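Local coordinates for protein siroheme decarboxylase (Hydrogenobacter thermophilus, PDB 4CH7) that decarboxylates siroheme to 12,18-didecarboxysiroheme, releasing two molecules of carbon dioxide, in the biosynthesis of heme d1, at residues 38-41 with 42-46; 169-172 with 173-176. All coordinates share one frame; numbering follows the deposited sequence.

Interaction 1 (38-41 with 42-46) and interaction 2 (169-172 with 173-176) are each a local contact between successive turns of its own helix, and they belong to the two helix-turn-helix regions that recur along this chain. The first lies within helix 34-47 of the first region; the second forms the N-terminal end of helix 170-179, which belongs to the second. Their centres are about 30 Å apart and their nearest atoms about 19 Å apart, so they do not touch. A link between the two regions comes instead from Leu185, which packs on Ile41 and Glu42 of interaction 1. Both contacts lie away from His93, the inferred active-site residue.

Interaction 1: 38-41 with 42-46; sequences LKTI and EKLVE
Thr40 and Leu44, one helical turn apart, lie alongside each other and point the same way, with Thr40 CG2 3.6 Å from Leu44 CD1. The Thr40 methyl is placed there because CG2 stands anti to the backbone N, while OG1, beside that N (chi1 -64°), bonds back to Lys36 O. Leu44 CD1 also rests 3.1 Å from Thr40 O. Both residues reach helix 4-11, Thr40 meeting Ile8 and Leu44 meeting Phe5 and Leu9; Ile41 adds to this seam through Ile8. This is the packing of two helices in the first helix-turn-helix region, 34-47 against 4-11.

The backbone supplies i to i+4 bonds: Glu42 N to Leu38 O, Leu44 N to Thr40 O at 3.1 Å, and Val45 N to Ile41 O; that from Lys43 N to Lys39 O, 3.3 Å, is weak. Val45 CG1 comes within 3.6 Å of Ile41 O.

Among the exposed side chains, Lys39 and Lys43 bring like charges together. Lys39, bent at its last torsion (chi4 -65°), brings NZ to 3.5 Å from CE of the extended Lys43 chain and 3.7 Å from its NZ, a pairing likely to be unfavourable if both ammonium groups are protonated.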
ATOM      1  N   LEU A  38     -24.963 -12.896  -1.102  1.00 50.71           N
ATOM      2  CA  LEU A  38     -23.866 -13.196  -2.021  1.00 52.94           C
ATOM      3  C   LEU A  38     -24.000 -12.504  -3.378  1.00 61.61           C
ATOM      4  O   LEU A  38     -23.102 -11.770  -3.794  1.00 61.62           O
ATOM      5  CB  LEU A  38     -23.733 -14.708  -2.215  1.00 48.31           C
ATOM      6  CG  LEU A  38     -23.000 -15.465  -1.109  1.00 44.91           C
ATOM      7  CD1 LEU A  38     -22.875 -16.938  -1.446  1.00 51.53           C
ATOM      8  CD2 LEU A  38     -21.635 -14.852  -0.878  1.00 45.11           C
ATOM      9  N   LYS A  39     -25.116 -12.745  -4.063  1.00 61.88           N
ATOM     10  CA  LYS A  39     -25.347 -12.163  -5.385  1.00 68.41           C
ATOM     11  C   LYS A  39     -25.314 -10.635  -5.345  1.00 61.95           C
ATOM     12  O   LYS A  39     -24.851  -9.992  -6.290  1.00 64.60           O
ATOM     13  CB  LYS A  39     -26.667 -12.665  -5.980  1.00 60.25           C
ATOM     14  CG  LYS A  39     -27.002 -12.055  -7.337  1.00 76.53           C
ATOM     15  CD  LYS A  39     -28.232 -12.685  -7.963  1.00 85.10           C
ATOM     16  CE  LYS A  39     -28.730 -11.852  -9.134  1.00 87.24           C
ATOM     17  NZ  LYS A  39     -29.200 -10.508  -8.695  1.00 69.65           N
ATOM     18  N   THR A  40     -25.785 -10.061  -4.242  1.00 57.37           N
ATOM     19  CA  THR A  40     -25.720  -8.616  -4.052  1.00 58.76           C
ATOM     20  C   THR A  40     -24.269  -8.112  -4.003  1.00 61.77           C
ATOM     21  O   THR A  40     -23.935  -7.142  -4.683  1.00 62.34           O
ATOM     22  CB  THR A  40     -26.505  -8.157  -2.802  1.00 64.14           C
ATOM     23  OG1 THR A  40     -27.899  -8.453  -2.976  1.00 52.20           O
ATOM     24  CG2 THR A  40     -26.342  -6.661  -2.597  1.00 51.63           C
ATOM     25  N   ILE A  41     -23.417  -8.780  -3.220  1.00 52.58           N
ATOM     26  CA  ILE A  41     -21.994  -8.427  -3.127  1.00 59.69           C
ATOM     27  C   ILE A  41     -21.364  -8.315  -4.507  1.00 52.18           C
ATOM     28  O   ILE A  41     -20.614  -7.376  -4.786  1.00 52.83           O
ATOM     29  CB  ILE A  41     -21.161  -9.483  -2.364  1.00 52.82           C
ATOM     30  CG1 ILE A  41     -21.832  -9.896  -1.057  1.00 59.22           C
ATOM     31  CG2 ILE A  41     -19.750  -8.954  -2.101  1.00 49.05           C
ATOM     32  CD1 ILE A  41     -21.856  -8.815  -0.026  1.00 56.84           C
ATOM     33  N   GLU A  42     -21.666  -9.296  -5.355  1.00 45.76           N
ATOM     34  CA  GLU A  42     -21.148  -9.337  -6.714  1.00 61.42           C
ATOM     35  C   GLU A  42     -21.493  -8.052  -7.454  1.00 64.97           C
ATOM     36  O   GLU A  42     -20.633  -7.451  -8.088  1.00 62.41           O
ATOM     37  CB  GLU A  42     -21.723 -10.539  -7.466  1.00 59.51           C
ATOM     38  CG  GLU A  42     -21.539 -11.876  -6.757  1.00 79.33           C
ATOM     39  CD  GLU A  42     -22.053 -13.042  -7.580  1.00 81.99           C
ATOM     40  OE1 GLU A  42     -22.841 -12.807  -8.519  1.00 76.00           O
ATOM     41  OE2 GLU A  42     -21.665 -14.192  -7.287  1.00 75.61           O
ATOM     42  N   LYS A  43     -22.757  -7.641  -7.362  1.00 65.01           N
ATOM     43  CA  LYS A  43     -23.219  -6.396  -7.967  1.00 53.88           C
ATOM     44  C   LYS A  43     -22.355  -5.219  -7.541  1.00 66.90           C
ATOM     45  O   LYS A  43     -21.941  -4.412  -8.370  1.00 69.78           O
ATOM     46  CB  LYS A  43     -24.672  -6.115  -7.584  1.00 68.03           C
ATOM     47  CG  LYS A  43     -25.710  -6.884  -8.382  1.00 73.91           C
ATOM     48  CD  LYS A  43     -27.111  -6.441  -7.988  1.00 76.54           C
ATOM     49  CE  LYS A  43     -28.177  -7.149  -8.804  1.00 78.17           C
ATOM     50  NZ  LYS A  43     -29.546  -6.828  -8.310  1.00 94.75           N
ATOM     51  N   LEU A  44     -22.082  -5.129  -6.244  1.00 59.54           N
ATOM     52  CA  LEU A  44     -21.285  -4.028  -5.717  1.00 66.73           C
ATOM     53  C   LEU A  44     -19.851  -4.028  -6.250  1.00 71.45           C
ATOM     54  O   LEU A  44     -19.274  -2.962  -6.449  1.00 62.43           O
ATOM     55  CB  LEU A  44     -21.315  -4.003  -4.182  1.00 66.39           C
ATOM     56  CG  LEU A  44     -22.625  -3.524  -3.546  1.00 69.55           C
ATOM     57  CD1 LEU A  44     -23.371  -4.668  -2.889  1.00 55.48           C
ATOM     58  CD2 LEU A  44     -22.375  -2.409  -2.545  1.00 74.20           C
ATOM     59  N   VAL A  45     -19.286  -5.211  -6.496  1.00 74.41           N
ATOM     60  CA  VAL A  45     -17.948  -5.302  -7.091  1.00 72.45           C
ATOM     61  C   VAL A  45     -18.002  -5.253  -8.620  1.00 76.92           C
ATOM     62  O   VAL A  45     -17.104  -4.710  -9.262  1.00 75.56           O
ATOM     63  CB  VAL A  45     -17.131  -6.529  -6.591  1.00 76.39           C
ATOM     64  CG1 VAL A  45     -17.140  -6.599  -5.072  1.00 68.01           C
ATOM     65  CG2 VAL A  45     -17.646  -7.829  -7.194  1.00 75.65           C
ATOM     66  N   GLU A  46     -19.067  -5.808  -9.189  1.00 62.65           N
ATOM     67  CA  GLU A  46     -19.300  -5.760 -10.630  1.00 69.01           C
ATOM     68  C   GLU A  46     -19.421  -4.314 -11.097  1.00 73.88           C
ATOM     69  O   GLU A  46     -19.008  -3.969 -12.206  1.00 77.37           O
ATOM     70  CB  GLU A  46     -20.573  -6.541 -10.979  1.00 71.25           C
ATOM     71  CG  GLU A  46     -21.112  -6.345 -12.390  1.00 78.14           C
ATOM     72  CD  GLU A  46     -22.165  -7.377 -12.751  1.00 81.85           C
ATOM     73  OE1 GLU A  46     -22.309  -8.363 -11.999  1.00 81.16           O
ATOM     74  OE2 GLU A  46     -22.842  -7.210 -13.787  1.00 86.39           O
TER

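Interaction 2: 169-172 with 173-176; sequences TEEE and KRIV
Glu170 and Lys173 meet because one chain folds and the other runs straight: Glu170 turns at chi2 (-66°), whereas Lys173 is extended beyond CG with its last torsion at -179°. The two lie side by side, pointing the same way. Lys173 NZ forms a salt bridge with Glu170 OE2 at 3.4 Å, weak as a hydrogen bond, and Lys173 CD lies 3.7 Å from Glu170 OE1. Closer to the backbone, Lys173 CG passes 3.3 Å from Thr169 O, and the side chain also touches Phe320. With Lys173 replaced by an alanine, the Glu170 carboxylate would probably lose its ammonium mate and be freer to turn.

Arg174, bent at chi3, sets one face of its guanidinium against the backbone of the first turn, Glu171 CA lying 3.4 Å from its plane, offset toward the rim. Glu171 CB approaches Arg174 NH2 at 3.5 Å, but its carboxylate, nearly perpendicular to the guanidinium, stays beyond salt-bridge range and pairs through OE1 with Lys207.

Main-chain bonds run from Lys173, Arg174, Ile175 and Val176 to the carbonyls four residues earlier. Ile175 and Val176 are buried, Ile175 packing on Lys207 and Leu208 of helix 201-213.

At the N-cap, Glu172 N donates to Thr169 OG1 at 3.2 Å. In return, Thr169 N reaches the anti side of Glu172 OE1 at 2.9 Å, tilted 21° out of the carboxylate plane, while Glu172 OE2 is held by Arg214. These reciprocal bonds make a capping box, the start of helix 170-179 in the second helix-turn-helix region.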
ATOM      1  N   THR A 169       7.174 -18.818   8.092  1.00 58.11           N
ATOM      2  CA  THR A 169       7.563 -20.121   7.571  1.00 52.02           C
ATOM      3  C   THR A 169       7.150 -20.204   6.108  1.00 58.26           C
ATOM      4  O   THR A 169       6.368 -19.382   5.633  1.00 55.94           O
ATOM      5  CB  THR A 169       6.897 -21.269   8.350  1.00 57.89           C
ATOM      6  OG1 THR A 169       5.486 -21.278   8.094  1.00 61.83           O
ATOM      7  CG2 THR A 169       7.138 -21.114   9.844  1.00 52.18           C
ATOM      8  N   GLU A 170       7.678 -21.189   5.391  1.00 54.75           N
ATOM      9  CA  GLU A 170       7.340 -21.359   3.983  1.00 58.86           C
ATOM     10  C   GLU A 170       5.875 -21.752   3.805  1.00 55.33           C
ATOM     11  O   GLU A 170       5.296 -21.531   2.744  1.00 51.73           O
ATOM     12  CB  GLU A 170       8.261 -22.390   3.331  1.00 61.52           C
ATOM     13  CG  GLU A 170       9.739 -22.033   3.416  1.00 62.27           C
ATOM     14  CD  GLU A 170      10.092 -20.790   2.621  1.00 63.74           C
ATOM     15  OE1 GLU A 170       9.543 -20.612   1.514  1.00 64.01           O
ATOM     16  OE2 GLU A 170      10.926 -19.993   3.100  1.00 68.87           O
ATOM     17  N   GLU A 171       5.279 -22.325   4.847  1.00 48.09           N
ATOM     18  CA  GLU A 171       3.856 -22.655   4.819  1.00 54.46           C
ATOM     19  C   GLU A 171       3.013 -21.386   4.901  1.00 51.22           C
ATOM     20  O   GLU A 171       2.053 -21.219   4.146  1.00 52.43           O
ATOM     21  CB  GLU A 171       3.485 -23.598   5.965  1.00 53.97           C
ATOM     22  CG  GLU A 171       2.016 -24.005   5.966  1.00 51.25           C
ATOM     23  CD  GLU A 171       1.663 -24.939   7.101  1.00 52.21           C
ATOM     24  OE1 GLU A 171       1.475 -24.456   8.236  1.00 61.32           O
ATOM     25  OE2 GLU A 171       1.565 -26.156   6.851  1.00 53.09           O
ATOM     26  N   GLU A 172       3.379 -20.496   5.819  1.00 51.60           N
ATOM     27  CA  GLU A 172       2.693 -19.219   5.973  1.00 51.69           C
ATOM     28  C   GLU A 172       2.852 -18.365   4.715  1.00 55.36           C
ATOM     29  O   GLU A 172       1.952 -17.607   4.356  1.00 43.14           O
ATOM     30  CB  GLU A 172       3.212 -18.473   7.207  1.00 51.80           C
ATOM     31  CG  GLU A 172       2.873 -19.148   8.538  1.00 49.07           C
ATOM     32  CD  GLU A 172       3.629 -18.553   9.713  1.00 56.04           C
ATOM     33  OE1 GLU A 172       4.804 -18.174   9.538  1.00 64.56           O
ATOM     34  OE2 GLU A 172       3.048 -18.473  10.816  1.00 60.49           O
ATOM     35  N   LYS A 173       3.998 -18.496   4.050  1.00 47.37           N
ATOM     36  CA  LYS A 173       4.235 -17.810   2.784  1.00 49.49           C
ATOM     37  C   LYS A 173       3.267 -18.302   1.715  1.00 44.59           C
ATOM     38  O   LYS A 173       2.681 -17.503   0.985  1.00 53.22           O
ATOM     39  CB  LYS A 173       5.675 -18.019   2.314  1.00 55.20           C
ATOM     40  CG  LYS A 173       6.718 -17.231   3.093  1.00 56.67           C
ATOM     41  CD  LYS A 173       8.079 -17.333   2.417  1.00 56.60           C
ATOM     42  CE  LYS A 173       9.155 -16.606   3.208  1.00 70.32           C
ATOM     43  NZ  LYS A 173      10.486 -16.677   2.533  1.00 73.33           N
ATOM     44  N   ARG A 174       3.108 -19.622   1.628  1.00 46.70           N
ATOM     45  CA  ARG A 174       2.163 -20.229   0.691  1.00 46.37           C
ATOM     46  C   ARG A 174       0.732 -19.806   1.014  1.00 51.49           C
ATOM     47  O   ARG A 174      -0.054 -19.509   0.114  1.00 44.05           O
ATOM     48  CB  ARG A 174       2.263 -21.755   0.732  1.00 54.71           C
ATOM     49  CG  ARG A 174       3.571 -22.327   0.210  1.00 57.14           C
ATOM     50  CD  ARG A 174       3.459 -23.834  -0.003  1.00 69.73           C
ATOM     51  NE  ARG A 174       3.005 -24.535   1.197  1.00 72.39           N
ATOM     52  CZ  ARG A 174       3.819 -25.053   2.112  1.00 67.64           C
ATOM     53  NH1 ARG A 174       5.132 -24.953   1.971  1.00 71.42           N
ATOM     54  NH2 ARG A 174       3.321 -25.676   3.172  1.00 73.86           N
ATOM     55  N   ILE A 175       0.403 -19.791   2.304  1.00 45.28           N
ATOM     56  CA  ILE A 175      -0.905 -19.340   2.775  1.00 47.81           C
ATOM     57  C   ILE A 175      -1.194 -17.920   2.294  1.00 42.58           C
ATOM     58  O   ILE A 175      -2.217 -17.670   1.658  1.00 44.95           O
ATOM     59  CB  ILE A 175      -1.003 -19.396   4.316  1.00 48.06           C
ATOM     60  CG1 ILE A 175      -1.101 -20.843   4.800  1.00 44.82           C
ATOM     61  CG2 ILE A 175      -2.205 -18.607   4.807  1.00 44.60           C
ATOM     62  CD1 ILE A 175      -1.164 -20.980   6.311  1.00 42.25           C
ATOM     63  N   VAL A 176      -0.284 -16.997   2.599  1.00 48.89           N
ATOM     64  CA  VAL A 176      -0.384 -15.618   2.124  1.00 46.14           C
ATOM     65  C   VAL A 176      -0.445 -15.567   0.598  1.00 52.10           C
ATOM     66  O   VAL A 176      -1.253 -14.834   0.026  1.00 45.34           O
ATOM     67  CB  VAL A 176       0.796 -14.763   2.626  1.00 47.99           C
ATOM     68  CG1 VAL A 176       0.789 -13.397   1.966  1.00 50.40           C
ATOM     69  CG2 VAL A 176       0.740 -14.617   4.136  1.00 47.01           C
TER